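Local coordinates for sensor kinase CusS (Escherichia coli, PDB 5KU5), which senses copper and silver ions in the periplasm and responds by phosphorylating the response regulator CusR of its two-component system, at the interface of chains A and B. Sequence-based numbering; all coordinates share one arbitrary frame. Chains: chain A/B, Sensor kinase CusS.

The interface of chains A and B. Residues chain A 2, 5-6, 142; chain B 2, 5-6, 142.
A:His5 and B:Tyr142, with their twins B:His5 and A:Tyr142, flank a mostly apolar, two-fold symmetric helix-to-helix patch that joins the sensor domains of the CusS dimer where the first helix (2-25 in chain A) begins and the last helix (137-146) packs beside it. Each imidazole lies with one face against the root of the opposing tyrosine: A:His5 CE1 comes within 3.4 Å of the B:Tyr142 methylene CB, and B:Tyr142 CG sits 3.7 Å above the A:His5 plane, toward its rim. With CG anti to the backbone N (chi1 -179°), A:His5 points its ring out from its own helix against the partner chain's tyrosine, to one side of the two-fold axis. The CD2 and NE2 side of the same ring meets B:Phe6 tip to tip, CD2 standing 3.9 Å from the phenyl CZ. An alanine in place of A:His5 would probably leave the face of B:Tyr142 and the tip of B:Phe6 without their imidazole packing and open a gap between the chains. Within each chain, the phenylalanine is backed by its own neighbours: the A:Val2 carbonyl O lies over one face of A:Phe6, and A:Tyr142 CD2 abuts its edge. The tyrosine hydroxyls extend to the partner's helix start, where A:Tyr142 OH accepts a weak hydrogen bond of 3.3 Å from B:Val2 N. On the two-fold axis the two valines pass alongside each other, antiparallel, with A:Val2 CG2 3.7 Å from B:Val2 CG2.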
loop_
_atom_site.group_PDB
_atom_site.type_symbol
_atom_site.label_atom_id
_atom_site.label_comp_id
_atom_site.label_asym_id
_atom_site.label_seq_id
_atom_site.Cartn_x
_atom_site.Cartn_y
_atom_site.Cartn_z
ATOM N N VAL A 2 20.684 -2.195 5.657
ATOM C CA VAL A 2 19.626 -1.875 4.684
ATOM C C VAL A 2 18.714 -3.070 4.353
ATOM O O VAL A 2 17.526 -2.877 4.078
ATOM C CB VAL A 2 20.199 -1.233 3.389
ATOM C CG1 VAL A 2 20.818 -2.273 2.462
ATOM C CG2 VAL A 2 19.126 -0.432 2.667
ATOM N N HIS A 5 16.328 -3.348 7.135
ATOM C CA HIS A 5 15.401 -2.244 6.933
ATOM C C HIS A 5 14.351 -2.546 5.847
ATOM O O HIS A 5 13.166 -2.260 6.034
ATOM C CB HIS A 5 16.170 -0.968 6.597
ATOM C CG HIS A 5 15.285 0.214 6.410
ATOM N ND1 HIS A 5 14.781 0.937 7.467
ATOM C CD2 HIS A 5 14.772 0.770 5.291
ATOM C CE1 HIS A 5 14.006 1.900 7.008
ATOM N NE2 HIS A 5 13.989 1.822 5.691
ATOM N N PHE A 6 14.789 -3.118 4.728
ATOM C CA PHE A 6 13.867 -3.578 3.679
ATOM C C PHE A 6 12.882 -4.625 4.207
ATOM O O PHE A 6 11.704 -4.599 3.849
ATOM C CB PHE A 6 14.623 -4.172 2.478
ATOM C CG PHE A 6 15.435 -3.179 1.666
ATOM C CD1 PHE A 6 15.221 -1.793 1.727
ATOM C CD2 PHE A 6 16.396 -3.656 0.775
ATOM C CE1 PHE A 6 15.979 -0.923 0.949
ATOM C CE2 PHE A 6 17.149 -2.788 -0.003
ATOM C CZ PHE A 6 16.940 -1.422 0.083
ATOM N N TYR A 142 17.787 -3.411 -6.383
ATOM C CA TYR A 142 18.698 -2.456 -5.744
ATOM C C TYR A 142 19.987 -3.121 -5.259
ATOM O O TYR A 142 21.078 -2.619 -5.536
ATOM C CB TYR A 142 18.002 -1.729 -4.587
ATOM C CG TYR A 142 18.902 -0.792 -3.800
ATOM C CD1 TYR A 142 19.252 0.463 -4.303
ATOM C CD2 TYR A 142 19.403 -1.161 -2.548
ATOM C CE1 TYR A 142 20.074 1.321 -3.586
ATOM C CE2 TYR A 142 20.227 -0.309 -1.824
ATOM C CZ TYR A 142 20.560 0.931 -2.346
ATOM O OH TYR A 142 21.378 1.776 -1.632
ATOM N N VAL B 2 21.227 5.055 -1.190
ATOM C CA VAL B 2 19.934 4.569 -0.612
ATOM C C VAL B 2 18.827 5.641 -0.602
ATOM O O VAL B 2 17.644 5.305 -0.678
ATOM C CB VAL B 2 20.148 3.959 0.800
ATOM C CG1 VAL B 2 20.200 5.030 1.890
ATOM C CG2 VAL B 2 19.077 2.923 1.106
ATOM N N HIS B 5 16.990 5.483 -3.872
ATOM C CA HIS B 5 16.141 4.305 -3.825
ATOM C C HIS B 5 14.850 4.542 -3.035
ATOM O O HIS B 5 13.771 4.143 -3.488
ATOM C CB HIS B 5 16.872 3.096 -3.249
ATOM C CG HIS B 5 16.045 1.858 -3.301
ATOM N ND1 HIS B 5 15.935 1.091 -4.440
ATOM C CD2 HIS B 5 15.204 1.312 -2.394
ATOM C CE1 HIS B 5 15.094 0.099 -4.218
ATOM N NE2 HIS B 5 14.639 0.210 -2.984
ATOM N N PHE B 6 14.968 5.183 -1.869
ATOM C CA PHE B 6 13.798 5.521 -1.043
ATOM C C PHE B 6 12.827 6.443 -1.776
ATOM O O PHE B 6 11.608 6.268 -1.680
ATOM C CB PHE B 6 14.212 6.185 0.283
ATOM C CG PHE B 6 14.939 5.277 1.261
ATOM C CD1 PHE B 6 14.867 3.877 1.193
ATOM C CD2 PHE B 6 15.655 5.847 2.311
ATOM C CE1 PHE B 6 15.536 3.085 2.121
ATOM C CE2 PHE B 6 16.319 5.059 3.239
ATOM C CZ PHE B 6 16.256 3.675 3.148
ATOM N N TYR B 142 15.760 5.817 9.596
ATOM C CA TYR B 142 16.859 4.940 9.174
ATOM C C TYR B 142 18.126 5.728 8.853
ATOM O O TYR B 142 19.217 5.348 9.280
ATOM C CB TYR B 142 16.451 4.098 7.961
ATOM C CG TYR B 142 17.592 3.312 7.348
ATOM C CD1 TYR B 142 18.028 2.121 7.921
ATOM C CD2 TYR B 142 18.245 3.769 6.201
ATOM C CE1 TYR B 142 19.077 1.402 7.368
ATOM C CE2 TYR B 142 19.296 3.056 5.642
ATOM C CZ TYR B 142 19.708 1.874 6.230
ATOM O OH TYR B 142 20.744 1.161 5.683
#